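Long-range contacts in coat protein (Sulfolobus turreted icosahedral virus, PDB 2BBD), which builds the icosahedral shell of an archaeal virus as its major capsid protein, with a double jelly-roll fold shared with capsid proteins of bacterial and eukaryotic viruses: residues D119-P124 and V181-I186; T126-I131 and G174-A179; R31-Q36 and I152-E157; R213-V218 and Y306-S311; I20-P25 and L133-G138. All blocks are in the same frame, centred on the assembly; numbering follows the deposited sequence.

Interaction 1 of 5, residues D119-P124 and V181-I186; sequences DLARFP and VLPKVI
F123 CG stands anti to the backbone N (chi1 -165°) and L182 CG lies beside its own backbone N, anti to the carbonyl carbon (chi1 -63°); from there L182 CD2 meets the F123 ring at its edge, near the ring plane, 3.7 Å from CE1. P183 directs its ring at the end of the other strand: CG lies 3.6 Å from D119 O and also touches L120 CA. Next along, A121 CB comes within 3.4 Å of V181 O. The chain turns a corner at A121 and R122, and an Asx turn spans its start, with A121 N giving a hydrogen bond to D119 OD2 at 2.8 Å. Water takes the place of direct backbone pairing. One molecule, in plane with the F123 ring at its edge, donates to L120 O at 2.9 Å and to V181 O at 2.7 Å; a second accepts from V181 N at 2.8 Å and donates weakly to R122 O. The R122 guanidinium forms salt bridges with E157, E163 and E167. The contact thus joins the end of strand 108-123, paired with strand 29-43, to the start of strand 182-193, which runs between strands 72-78 and 303-313.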
# COMPACT_ATOMS: atom_id res chain seq x y z
N ASP A 119 -7.87 -3.03 1.15
CA ASP A 119 -8.46 -4.29 1.57
C ASP A 119 -8.58 -4.20 3.09
O ASP A 119 -7.59 -4.07 3.79
CB ASP A 119 -7.55 -5.44 1.15
CG ASP A 119 -8.11 -6.80 1.51
OD1 ASP A 119 -7.52 -7.80 1.05
OD2 ASP A 119 -9.12 -6.88 2.24
N LEU A 120 -9.81 -4.24 3.59
CA LEU A 120 -10.04 -4.18 5.03
C LEU A 120 -10.44 -5.53 5.60
O LEU A 120 -11.04 -5.59 6.67
CB LEU A 120 -11.15 -3.18 5.36
CG LEU A 120 -10.86 -1.68 5.27
CD1 LEU A 120 -10.67 -1.27 3.83
CD2 LEU A 120 -12.01 -0.90 5.89
N ALA A 121 -10.11 -6.61 4.89
CA ALA A 121 -10.47 -7.95 5.35
C ALA A 121 -11.99 -7.92 5.53
O ALA A 121 -12.73 -7.79 4.55
CB ALA A 121 -9.77 -8.26 6.67
N ARG A 122 -12.47 -8.05 6.76
CA ARG A 122 -13.90 -7.95 6.99
C ARG A 122 -14.07 -7.14 8.26
O ARG A 122 -14.36 -7.66 9.33
CB ARG A 122 -14.56 -9.33 7.14
CG ARG A 122 -16.03 -9.29 6.77
CD ARG A 122 -16.71 -10.63 6.92
NE ARG A 122 -16.72 -11.07 8.31
CZ ARG A 122 -17.38 -12.15 8.74
NH1 ARG A 122 -18.08 -12.89 7.89
NH2 ARG A 122 -17.34 -12.47 10.03
N PHE A 123 -13.85 -5.83 8.12
CA PHE A 123 -13.91 -4.86 9.20
C PHE A 123 -15.32 -4.67 9.77
O PHE A 123 -16.27 -4.41 9.04
CB PHE A 123 -13.38 -3.53 8.67
CG PHE A 123 -13.06 -2.54 9.74
CD1 PHE A 123 -11.95 -2.72 10.56
CD2 PHE A 123 -13.87 -1.42 9.93
CE1 PHE A 123 -11.65 -1.79 11.56
CE2 PHE A 123 -13.57 -0.48 10.92
CZ PHE A 123 -12.46 -0.66 11.74
N PRO A 124 -15.46 -4.81 11.10
CA PRO A 124 -16.76 -4.65 11.78
C PRO A 124 -17.10 -3.17 11.94
O PRO A 124 -17.16 -2.63 13.06
CB PRO A 124 -16.52 -5.36 13.11
CG PRO A 124 -15.08 -4.99 13.41
CD PRO A 124 -14.39 -5.14 12.06
N VAL A 181 -9.84 -9.88 11.84
CA VAL A 181 -8.51 -9.69 11.30
C VAL A 181 -8.44 -8.22 10.87
O VAL A 181 -9.17 -7.80 9.97
CB VAL A 181 -8.23 -10.59 10.07
CG1 VAL A 181 -6.83 -10.32 9.54
CG2 VAL A 181 -8.37 -12.06 10.45
N LEU A 182 -7.57 -7.46 11.52
CA LEU A 182 -7.41 -6.04 11.20
C LEU A 182 -6.17 -5.76 10.34
O LEU A 182 -5.05 -6.02 10.76
CB LEU A 182 -7.27 -5.22 12.49
CG LEU A 182 -8.45 -5.20 13.47
CD1 LEU A 182 -8.10 -4.34 14.67
CD2 LEU A 182 -9.68 -4.67 12.76
N PRO A 183 -6.37 -5.21 9.14
CA PRO A 183 -5.21 -4.92 8.30
C PRO A 183 -4.39 -3.81 8.93
O PRO A 183 -4.93 -2.92 9.59
CB PRO A 183 -5.85 -4.51 6.97
CG PRO A 183 -7.15 -3.90 7.40
CD PRO A 183 -7.63 -4.87 8.44
N LYS A 184 -3.07 -3.89 8.77
CA LYS A 184 -2.14 -2.88 9.29
C LYS A 184 -1.10 -2.66 8.18
O LYS A 184 0.02 -3.15 8.26
CB LYS A 184 -1.47 -3.38 10.56
CG LYS A 184 -0.63 -2.32 11.27
CD LYS A 184 0.12 -2.92 12.44
CE LYS A 184 0.89 -1.86 13.22
NZ LYS A 184 -0.02 -0.89 13.90
N VAL A 185 -1.52 -1.93 7.16
CA VAL A 185 -0.68 -1.64 6.00
C VAL A 185 0.01 -0.29 6.16
O VAL A 185 -0.59 0.76 5.96
CB VAL A 185 -1.56 -1.65 4.74
CG1 VAL A 185 -0.72 -1.43 3.49
CG2 VAL A 185 -2.32 -2.98 4.66
N ILE A 186 1.29 -0.34 6.51
CA ILE A 186 2.05 0.87 6.76
C ILE A 186 3.30 1.00 5.90
O ILE A 186 4.02 0.02 5.69
CB ILE A 186 2.50 0.93 8.24
CG1 ILE A 186 1.33 0.62 9.18
CG2 ILE A 186 3.10 2.28 8.54
CD1 ILE A 186 0.20 1.65 9.15
O HOH W 1 -11.00 -5.90 9.53
O HOH W 2 -11.84 -9.39 9.93

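Interaction 2 of 5, residues T126-I131 and G174-A179; sequences TMVQNI and GEMPLA
M127 and M176 bring the two segments together with their CA atoms 6.6 Å apart, the nearest pair of CA atoms, between a 3-10 turn and an irregular chain rather than paired strands. This is loop-to-loop packing at the periphery of the double jelly-roll fold, carried by two residues modelled as selenomethionine. The M127 chain leaves extended and bends at its last torsion (chi3 74°), which puts CE 3.0 Å from E175 O, a short approach of a methyl group to a carbonyl oxygen. Its SE lies 3.7 Å from P177 CD, and the two side chains slide past each other in opposite directions. M176 comes from the other segment and slants across V128. Its own terminal methyl is swung to a chi3 of 149°, well off a staggered value. Around the pair, M176 and V128 both lean on F123 and Y68, while P177 rests on F29 and P124. M176 N is hydrogen-bonded to Y316 OH. The tightest side-chain carbon pair is V128 CG1 and M176 CE, at 3.5 Å, slightly inside normal van der Waals distance.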
# COMPACT_ATOMS: atom_id res chain seq x y z
N THR A 126 -19.81 -1.46 11.71
CA THR A 126 -20.99 -1.11 12.49
C THR A 126 -20.71 -1.12 14.00
O THR A 126 -21.56 -0.73 14.79
CB THR A 126 -22.16 -2.06 12.19
OG1 THR A 126 -21.76 -3.41 12.48
CG2 THR A 126 -22.55 -1.97 10.72
N MSE A 127 -19.52 -1.55 14.39
CA MSE A 127 -19.18 -1.62 15.80
C MSE A 127 -18.15 -0.59 16.25
O MSE A 127 -17.80 -0.52 17.43
CB MSE A 127 -18.70 -3.03 16.14
CG MSE A 127 -19.80 -4.08 15.97
SE MSE A 127 -19.28 -5.89 16.43
CE MSE A 127 -19.25 -5.70 18.37
N VAL A 128 -17.68 0.23 15.31
CA VAL A 128 -16.69 1.25 15.63
C VAL A 128 -17.22 2.64 15.29
O VAL A 128 -18.28 2.78 14.67
CB VAL A 128 -15.37 1.02 14.85
CG1 VAL A 128 -14.85 -0.40 15.08
CG2 VAL A 128 -15.59 1.28 13.37
N GLN A 129 -16.46 3.66 15.68
CA GLN A 129 -16.84 5.04 15.43
C GLN A 129 -15.85 5.78 14.53
O GLN A 129 -14.66 5.47 14.51
CB GLN A 129 -16.91 5.81 16.76
CG GLN A 129 -17.94 5.29 17.75
CD GLN A 129 -19.32 5.88 17.52
OE1 GLN A 129 -19.81 5.94 16.39
NE2 GLN A 129 -19.95 6.32 18.61
N ASN A 130 -16.38 6.75 13.80
CA ASN A 130 -15.59 7.62 12.94
C ASN A 130 -14.49 7.01 12.05
O ASN A 130 -13.29 7.17 12.32
CB ASN A 130 -14.99 8.72 13.81
CG ASN A 130 -16.07 9.48 14.60
OD1 ASN A 130 -15.89 9.79 15.78
ND2 ASN A 130 -17.18 9.78 13.94
N ILE A 131 -14.90 6.32 10.99
CA ILE A 131 -13.95 5.75 10.05
C ILE A 131 -13.64 6.90 9.08
O ILE A 131 -14.54 7.41 8.42
CB ILE A 131 -14.56 4.59 9.25
CG1 ILE A 131 -15.08 3.51 10.20
CG2 ILE A 131 -13.49 4.00 8.32
CD1 ILE A 131 -15.82 2.36 9.50
N GLY A 174 -15.64 -7.41 24.29
CA GLY A 174 -16.91 -7.14 23.63
C GLY A 174 -16.93 -6.04 22.58
O GLY A 174 -18.00 -5.65 22.11
N GLU A 175 -15.76 -5.55 22.18
CA GLU A 175 -15.68 -4.49 21.18
C GLU A 175 -15.89 -4.95 19.74
O GLU A 175 -16.63 -4.31 18.98
CB GLU A 175 -14.34 -3.76 21.30
CG GLU A 175 -14.15 -3.08 22.65
CD GLU A 175 -12.92 -2.19 22.70
OE1 GLU A 175 -12.62 -1.67 23.80
OE2 GLU A 175 -12.26 -2.00 21.66
N MSE A 176 -15.25 -6.05 19.35
CA MSE A 176 -15.38 -6.56 17.98
C MSE A 176 -15.54 -8.07 17.95
O MSE A 176 -15.33 -8.74 18.95
CB MSE A 176 -14.14 -6.22 17.15
CG MSE A 176 -13.69 -4.78 17.17
SE MSE A 176 -12.10 -4.61 16.02
CE MSE A 176 -12.35 -2.79 15.40
N PRO A 177 -15.90 -8.62 16.78
CA PRO A 177 -16.05 -10.07 16.69
C PRO A 177 -14.71 -10.73 17.04
O PRO A 177 -13.64 -10.16 16.78
CB PRO A 177 -16.44 -10.29 15.23
CG PRO A 177 -17.20 -9.05 14.90
CD PRO A 177 -16.37 -7.96 15.55
N LEU A 178 -14.78 -11.92 17.63
CA LEU A 178 -13.59 -12.67 18.02
C LEU A 178 -12.70 -12.98 16.81
O LEU A 178 -11.49 -12.84 16.88
CB LEU A 178 -13.99 -13.98 18.69
CG LEU A 178 -12.87 -14.89 19.22
CD1 LEU A 178 -12.23 -14.24 20.44
CD2 LEU A 178 -13.45 -16.26 19.58
N ALA A 179 -13.32 -13.41 15.71
CA ALA A 179 -12.60 -13.77 14.49
C ALA A 179 -12.20 -12.57 13.63
O ALA A 179 -12.15 -12.67 12.40
CB ALA A 179 -13.45 -14.73 13.66

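Interaction 3 of 5, residues R31-Q36 and I152-E157; sequences RKIRVQ and ITITYE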
# COMPACT_ATOMS: atom_id res chain seq x y z
N ARG A 31 -15.57 -4.79 3.49
CA ARG A 31 -14.52 -5.66 2.98
C ARG A 31 -13.45 -4.83 2.27
O ARG A 31 -12.26 -5.16 2.31
CB ARG A 31 -15.10 -6.72 2.05
CG ARG A 31 -16.01 -7.73 2.75
CD ARG A 31 -16.54 -8.72 1.75
NE ARG A 31 -15.47 -9.59 1.28
CZ ARG A 31 -14.97 -10.59 2.00
NH1 ARG A 31 -15.45 -10.84 3.21
NH2 ARG A 31 -13.97 -11.32 1.52
N LYS A 32 -13.87 -3.76 1.61
CA LYS A 32 -12.91 -2.90 0.95
C LYS A 32 -13.42 -1.52 0.56
O LYS A 32 -14.62 -1.25 0.55
CB LYS A 32 -12.30 -3.60 -0.28
CG LYS A 32 -13.16 -3.67 -1.53
CD LYS A 32 -12.31 -4.20 -2.71
CE LYS A 32 -13.11 -4.31 -4.01
NZ LYS A 32 -13.50 -2.99 -4.58
N ILE A 33 -12.47 -0.64 0.27
CA ILE A 33 -12.78 0.71 -0.15
C ILE A 33 -12.01 1.00 -1.42
O ILE A 33 -10.80 0.76 -1.50
CB ILE A 33 -12.37 1.74 0.92
CG1 ILE A 33 -13.19 1.53 2.20
CG2 ILE A 33 -12.56 3.15 0.38
CD1 ILE A 33 -12.70 2.36 3.38
N ARG A 34 -12.70 1.50 -2.43
CA ARG A 34 -12.06 1.84 -3.69
C ARG A 34 -12.05 3.35 -3.87
O ARG A 34 -13.03 4.03 -3.57
CB ARG A 34 -12.81 1.19 -4.85
CG ARG A 34 -12.35 1.69 -6.21
CD ARG A 34 -13.23 1.16 -7.33
NE ARG A 34 -13.05 -0.27 -7.55
CZ ARG A 34 -13.79 -0.99 -8.39
NH1 ARG A 34 -14.76 -0.40 -9.08
NH2 ARG A 34 -13.55 -2.29 -8.55
N VAL A 35 -10.92 3.85 -4.36
CA VAL A 35 -10.74 5.27 -4.61
C VAL A 35 -10.35 5.43 -6.08
O VAL A 35 -9.43 4.77 -6.57
CB VAL A 35 -9.60 5.87 -3.73
CG1 VAL A 35 -9.36 7.32 -4.11
CG2 VAL A 35 -9.95 5.76 -2.25
N GLN A 36 -11.06 6.30 -6.80
CA GLN A 36 -10.75 6.57 -8.20
C GLN A 36 -10.62 8.07 -8.41
O GLN A 36 -11.54 8.84 -8.09
CB GLN A 36 -11.83 6.02 -9.13
CG GLN A 36 -12.11 4.54 -8.98
CD GLN A 36 -13.32 4.09 -9.79
OE1 GLN A 36 -13.19 3.67 -10.95
NE2 GLN A 36 -14.50 4.20 -9.20
N ILE A 152 -15.45 7.60 -4.32
CA ILE A 152 -15.29 6.58 -3.30
C ILE A 152 -16.30 5.45 -3.46
O ILE A 152 -17.50 5.69 -3.57
CB ILE A 152 -15.47 7.18 -1.90
CG1 ILE A 152 -14.55 8.40 -1.74
CG2 ILE A 152 -15.21 6.12 -0.84
CD1 ILE A 152 -13.05 8.12 -1.94
N THR A 153 -15.81 4.21 -3.49
CA THR A 153 -16.71 3.07 -3.64
C THR A 153 -16.45 2.07 -2.51
O THR A 153 -15.32 1.67 -2.27
CB THR A 153 -16.53 2.39 -4.99
OG1 THR A 153 -16.83 3.33 -6.02
CG2 THR A 153 -17.46 1.21 -5.12
N ILE A 154 -17.51 1.67 -1.83
CA ILE A 154 -17.35 0.77 -0.71
C ILE A 154 -17.96 -0.60 -0.92
O ILE A 154 -19.09 -0.73 -1.41
CB ILE A 154 -17.94 1.42 0.56
CG1 ILE A 154 -17.26 2.77 0.78
CG2 ILE A 154 -17.72 0.53 1.79
CD1 ILE A 154 -17.98 3.65 1.75
N THR A 155 -17.20 -1.63 -0.57
CA THR A 155 -17.70 -2.99 -0.67
C THR A 155 -18.08 -3.40 0.76
O THR A 155 -17.24 -3.42 1.65
CB THR A 155 -16.64 -3.96 -1.21
OG1 THR A 155 -16.34 -3.64 -2.57
CG2 THR A 155 -17.17 -5.39 -1.14
N TYR A 156 -19.37 -3.68 0.97
CA TYR A 156 -19.87 -4.07 2.28
C TYR A 156 -20.17 -5.55 2.34
O TYR A 156 -20.15 -6.25 1.33
CB TYR A 156 -21.17 -3.35 2.61
CG TYR A 156 -21.05 -1.88 2.88
CD1 TYR A 156 -21.44 -0.94 1.93
CD2 TYR A 156 -20.59 -1.42 4.11
CE1 TYR A 156 -21.37 0.43 2.20
CE2 TYR A 156 -20.51 -0.06 4.39
CZ TYR A 156 -20.90 0.85 3.43
OH TYR A 156 -20.80 2.20 3.70
N GLU A 157 -20.44 -6.02 3.54
CA GLU A 157 -20.85 -7.39 3.76
C GLU A 157 -21.85 -7.30 4.90
O GLU A 157 -21.56 -6.73 5.96
CB GLU A 157 -19.70 -8.31 4.16
CG GLU A 157 -20.09 -9.78 4.08
CD GLU A 157 -18.99 -10.73 4.52
OE1 GLU A 157 -17.82 -10.53 4.13
OE2 GLU A 157 -19.30 -11.70 5.25
O HOH W 3 -15.00 -1.32 -3.15
O HOH W 4 -14.58 4.47 -6.68
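R31 and E157 form a salt bridge, NH1 to OE1 at 2.6 Å, with the N-H bent to 137° at the hydrogen. The donor meets OE1 nearly in line with its C-O bond, and the guanidinium and carboxylate planes are 38° apart; E157 OE2 is left for R122 and the amino group of G1. Backbone bonds follow, R34 N to T153 O at 2.6 Å among them. R31 N reaches T155 O at 2.8 Å, and K32 N reaches the same oxygen weakly at 3.4 Å. Two residues facing one make this a classic beta bulge, set where strand 29-43 turns its corner in the antiparallel sheet of the N-terminal jelly roll. K32 CG sits between the backbone N and carbonyl carbon (chi1 77°), 3.3 Å from T155 OG1. A water accepts from K32 NZ at 2.7 Å, donates to T153 O and bonds T155 OG1; K32 NZ also pairs with E117, and T155 OG1 with T5. A second water links Q36 NE2 to T153 OG1, lying 2.6 Å from that OG1; T153 OG1 also bonds T7 OG1. On the other face I152 lies side by side with I33 and V35, its CD1 3.9 Å from V35 CG2; I152 packs on I22 and I33 on I24 of strand 19-24.

Interaction 4 of 5, residues R213-V218 and Y306-S311; sequences RQLVYV and YSLYVS
R213-V218 and Y306-S311 are antiparallel strand neighbours in the C-terminal jelly roll, with strand 270-284 flanking one and strand 182-193 the other. The evidence is five consecutive pairs and six backbone hydrogen bonds, such as L215 N to L308 O at 2.9 Å, with local axes 164° apart. At one end Y217 CG sits between its backbone N and carbonyl carbon (chi1 58°). The Y217 ring takes Y306 CB over one face, a CH-pi contact 3.5 Å from the ring centroid. The two tyrosine rings themselves are near parallel but slid apart, centroids 5.2 Å from each other, and barely overlap. At the other end R213 CG packs 3.5 Å from V310 CB, while R213 NE pairs with D274. On the opposite face Q214 runs alongside Y309, its amide nearly parallel to the ring plane, 16° apart. S307 OG donates to Q214 OE1 at 2.9 Å, in the amide plane on a lone pair, and lies over the Y309 ring, toward its rim. Q214 NE2 bonds Y233 OH, and Y217 OH bonds E187. Both ends of the buried Q214 amide therefore have a hydroxyl partner, which should limit its rotation.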
# COMPACT_ATOMS: atom_id res chain seq x y z
N ARG A 213 3.26 -9.52 3.14
CA ARG A 213 4.18 -9.21 2.06
C ARG A 213 4.76 -7.82 2.20
O ARG A 213 4.16 -6.93 2.82
CB ARG A 213 3.49 -9.36 0.70
CG ARG A 213 2.37 -8.39 0.45
CD ARG A 213 1.65 -8.75 -0.83
NE ARG A 213 1.21 -10.14 -0.79
CZ ARG A 213 0.16 -10.62 -1.45
NH1 ARG A 213 -0.57 -9.81 -2.21
NH2 ARG A 213 -0.17 -11.90 -1.34
N GLN A 214 5.95 -7.64 1.63
CA GLN A 214 6.64 -6.37 1.70
C GLN A 214 6.97 -5.84 0.32
O GLN A 214 7.61 -6.54 -0.49
CB GLN A 214 7.92 -6.53 2.50
CG GLN A 214 8.70 -5.24 2.70
CD GLN A 214 10.10 -5.50 3.21
OE1 GLN A 214 10.80 -4.59 3.64
NE2 GLN A 214 10.52 -6.76 3.15
N LEU A 215 6.53 -4.62 0.04
CA LEU A 215 6.82 -3.98 -1.23
C LEU A 215 7.99 -3.04 -0.97
O LEU A 215 7.92 -2.19 -0.09
CB LEU A 215 5.64 -3.17 -1.75
CG LEU A 215 6.03 -2.15 -2.84
CD1 LEU A 215 6.64 -2.88 -4.05
CD2 LEU A 215 4.80 -1.33 -3.26
N VAL A 216 9.05 -3.21 -1.74
CA VAL A 216 10.21 -2.36 -1.58
C VAL A 216 10.55 -1.68 -2.89
O VAL A 216 10.61 -2.33 -3.93
CB VAL A 216 11.46 -3.16 -1.14
CG1 VAL A 216 12.65 -2.20 -0.98
CG2 VAL A 216 11.18 -3.93 0.14
N TYR A 217 10.75 -0.37 -2.84
CA TYR A 217 11.16 0.36 -4.02
C TYR A 217 12.20 1.37 -3.60
O TYR A 217 12.20 1.85 -2.47
CB TYR A 217 9.99 1.02 -4.75
CG TYR A 217 9.17 2.00 -3.95
CD1 TYR A 217 8.18 1.55 -3.08
CD2 TYR A 217 9.34 3.37 -4.10
CE1 TYR A 217 7.37 2.45 -2.39
CE2 TYR A 217 8.54 4.29 -3.41
CZ TYR A 217 7.55 3.82 -2.56
OH TYR A 217 6.73 4.70 -1.88
N VAL A 218 13.10 1.68 -4.53
CA VAL A 218 14.21 2.58 -4.25
C VAL A 218 14.24 3.79 -5.18
O VAL A 218 14.00 3.68 -6.38
CB VAL A 218 15.53 1.79 -4.35
CG1 VAL A 218 16.68 2.66 -3.96
CG2 VAL A 218 15.46 0.57 -3.44
N TYR A 306 12.00 2.77 0.32
CA TYR A 306 10.63 2.77 0.81
C TYR A 306 10.08 1.37 0.94
O TYR A 306 10.12 0.59 -0.00
CB TYR A 306 9.76 3.60 -0.13
CG TYR A 306 10.20 5.03 -0.14
CD1 TYR A 306 9.82 5.90 0.88
CD2 TYR A 306 11.08 5.50 -1.11
CE1 TYR A 306 10.29 7.20 0.92
CE2 TYR A 306 11.56 6.79 -1.08
CZ TYR A 306 11.16 7.64 -0.06
OH TYR A 306 11.66 8.92 -0.03
N SER A 307 9.58 1.07 2.13
CA SER A 307 9.03 -0.24 2.41
C SER A 307 7.55 -0.16 2.81
O SER A 307 7.20 0.43 3.84
CB SER A 307 9.82 -0.90 3.53
OG SER A 307 9.27 -2.15 3.88
N LEU A 308 6.69 -0.74 1.98
CA LEU A 308 5.26 -0.75 2.25
C LEU A 308 4.91 -2.15 2.75
O LEU A 308 4.95 -3.14 1.99
CB LEU A 308 4.47 -0.41 0.98
CG LEU A 308 2.96 -0.18 1.15
CD1 LEU A 308 2.41 0.52 -0.09
CD2 LEU A 308 2.24 -1.49 1.36
N TYR A 309 4.58 -2.24 4.03
CA TYR A 309 4.24 -3.50 4.67
C TYR A 309 2.77 -3.89 4.64
O TYR A 309 1.92 -3.21 5.21
CB TYR A 309 4.69 -3.48 6.12
CG TYR A 309 6.18 -3.44 6.28
CD1 TYR A 309 6.96 -4.56 6.00
CD2 TYR A 309 6.82 -2.29 6.73
CE1 TYR A 309 8.33 -4.53 6.19
CE2 TYR A 309 8.18 -2.25 6.91
CZ TYR A 309 8.93 -3.37 6.65
OH TYR A 309 10.28 -3.34 6.85
N VAL A 310 2.47 -4.99 3.97
CA VAL A 310 1.10 -5.45 3.95
C VAL A 310 1.01 -6.46 5.09
O VAL A 310 1.34 -7.63 4.92
CB VAL A 310 0.74 -6.13 2.61
CG1 VAL A 310 -0.67 -6.64 2.67
CG2 VAL A 310 0.88 -5.12 1.47
N SER A 311 0.60 -5.97 6.26
CA SER A 311 0.47 -6.79 7.46
C SER A 311 -0.94 -6.72 8.06
O SER A 311 -1.77 -5.92 7.63
CB SER A 311 1.48 -6.33 8.51
OG SER A 311 2.82 -6.39 8.03

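Interaction 5 of 5, residues I20-P25 and L133-G138; sequences IPIKIP and LSILTG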
# COMPACT_ATOMS: atom_id res chain seq x y z
N ILE A 20 -7.74 15.90 2.37
CA ILE A 20 -9.16 15.68 2.23
C ILE A 20 -9.67 14.56 3.14
O ILE A 20 -9.47 13.38 2.84
CB ILE A 20 -9.49 15.32 0.77
CG1 ILE A 20 -8.87 16.35 -0.18
CG2 ILE A 20 -10.99 15.23 0.58
CD1 ILE A 20 -9.03 15.99 -1.66
N PRO A 21 -10.32 14.91 4.26
CA PRO A 21 -10.84 13.89 5.18
C PRO A 21 -12.20 13.40 4.68
O PRO A 21 -13.11 14.19 4.49
CB PRO A 21 -10.95 14.64 6.51
CG PRO A 21 -11.32 16.02 6.08
CD PRO A 21 -10.43 16.26 4.86
N ILE A 22 -12.31 12.10 4.44
CA ILE A 22 -13.55 11.53 3.95
C ILE A 22 -14.14 10.61 5.01
O ILE A 22 -13.47 9.70 5.49
CB ILE A 22 -13.32 10.73 2.65
CG1 ILE A 22 -12.70 11.63 1.58
CG2 ILE A 22 -14.64 10.17 2.14
CD1 ILE A 22 -12.25 10.87 0.32
N LYS A 23 -15.39 10.84 5.37
CA LYS A 23 -16.03 9.99 6.37
C LYS A 23 -16.59 8.77 5.67
O LYS A 23 -17.28 8.89 4.66
CB LYS A 23 -17.16 10.75 7.08
CG LYS A 23 -17.75 9.98 8.25
CD LYS A 23 -16.69 9.66 9.30
CE LYS A 23 -17.34 9.37 10.64
NZ LYS A 23 -18.27 10.47 11.05
N ILE A 24 -16.27 7.59 6.19
CA ILE A 24 -16.76 6.36 5.60
C ILE A 24 -18.02 5.91 6.32
O ILE A 24 -18.03 5.77 7.54
CB ILE A 24 -15.68 5.27 5.68
CG1 ILE A 24 -14.42 5.74 4.95
CG2 ILE A 24 -16.21 3.96 5.09
CD1 ILE A 24 -14.64 6.07 3.49
N PRO A 25 -19.12 5.70 5.58
CA PRO A 25 -20.39 5.27 6.17
C PRO A 25 -20.30 3.84 6.75
O PRO A 25 -19.72 2.95 6.12
CB PRO A 25 -21.37 5.34 5.00
CG PRO A 25 -20.71 6.31 4.04
CD PRO A 25 -19.26 5.94 4.14
N LEU A 133 -11.12 8.31 5.89
CA LEU A 133 -10.11 8.10 4.85
C LEU A 133 -9.58 9.49 4.51
O LEU A 133 -10.28 10.30 3.93
CB LEU A 133 -10.71 7.46 3.60
CG LEU A 133 -9.77 7.45 2.38
CD1 LEU A 133 -8.54 6.59 2.65
CD2 LEU A 133 -10.52 6.93 1.18
N SER A 134 -8.33 9.76 4.88
CA SER A 134 -7.75 11.05 4.59
C SER A 134 -6.85 10.98 3.36
O SER A 134 -5.94 10.16 3.27
CB SER A 134 -6.94 11.54 5.79
OG SER A 134 -7.76 11.58 6.95
N ILE A 135 -7.14 11.83 2.38
CA ILE A 135 -6.32 11.86 1.18
C ILE A 135 -5.58 13.18 1.11
O ILE A 135 -6.20 14.23 0.96
CB ILE A 135 -7.17 11.74 -0.11
CG1 ILE A 135 -8.03 10.48 -0.05
CG2 ILE A 135 -6.25 11.66 -1.35
CD1 ILE A 135 -9.00 10.37 -1.22
N LEU A 136 -4.26 13.12 1.28
CA LEU A 136 -3.43 14.31 1.16
C LEU A 136 -2.99 14.31 -0.29
O LEU A 136 -2.22 13.43 -0.72
CB LEU A 136 -2.21 14.24 2.09
CG LEU A 136 -1.17 15.37 1.89
CD1 LEU A 136 -1.80 16.76 2.10
CD2 LEU A 136 -0.03 15.14 2.85
N THR A 137 -3.49 15.26 -1.07
CA THR A 137 -3.14 15.30 -2.48
C THR A 137 -1.70 15.72 -2.70
O THR A 137 -1.09 16.37 -1.85
CB THR A 137 -4.03 16.26 -3.26
OG1 THR A 137 -3.86 17.59 -2.73
CG2 THR A 137 -5.49 15.82 -3.17
N GLY A 138 -1.16 15.33 -3.85
CA GLY A 138 0.19 15.70 -4.20
C GLY A 138 0.18 17.03 -4.93
O GLY A 138 -0.74 17.84 -4.77
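I22 and I135 touch methyl to methyl, CD1 to CD1 at 3.6 Å, their side chains slanting across each other on the buried face of an antiparallel strand pair. Strand 19-24 is the outermost strand, within this chain, of a jelly-roll sheet, and strand 131-137 is its inner neighbour. I20, I22, L133 and I135 all project from the same face. In all four isoleucines, I20, I22, I24 and I135, CG1 stands anti to the carbonyl carbon (I22 chi1 -58°). On either side of the central pair the same slanted meeting recurs: I20 CD1 lies 3.9 Å from T137 CG2, and I24 CD1 lies 4.2 Å from L133 CB. This layer faces the second sheet of the sandwich, where I22 packs on I152, I24 on I33 and L133 on V35. P21 and S134 occupy the other face as a non-hydrogen-bonded pair with CA atoms 4.2 Å apart, a position where the missing N-H of proline costs no bond between the two strands. The hydrogen-bonded pairs lie around it. I20 N donates to I135 O at 2.7 Å, and L133 N to I22 O. T137 OG1 is turned to T15 O and T18 N. Beside its own bond to I22 N, L133 O is also approached by I22 CB, at 3.3 Å.

In the fold
Interactions 3 and 5 face each other across the N-terminal sandwich, centres 13 Å apart, with I152 CD1 3.6 Å from I22 CD1 and Y156 OH 2.8 Å from P25 O. Interaction 1 connects this half to the C-terminal one: R122 NH1 reaches E157 OE2 of interaction 3 at 3.1 Å, and K184 N lies 2.7 Å from S311 O of interaction 4. Interaction 2 extends the same junction outward, P124 CB meeting P177 CD at 3.6 Å and F123 packing on V128. Interactions 2 and 4 are the farthest apart, about 28 Å between centres. A bound methylpentanediol, probably from the crystallisation liquor, lies about 4 Å from the side chain of D119, and one lies about 3 Å from that of Y217.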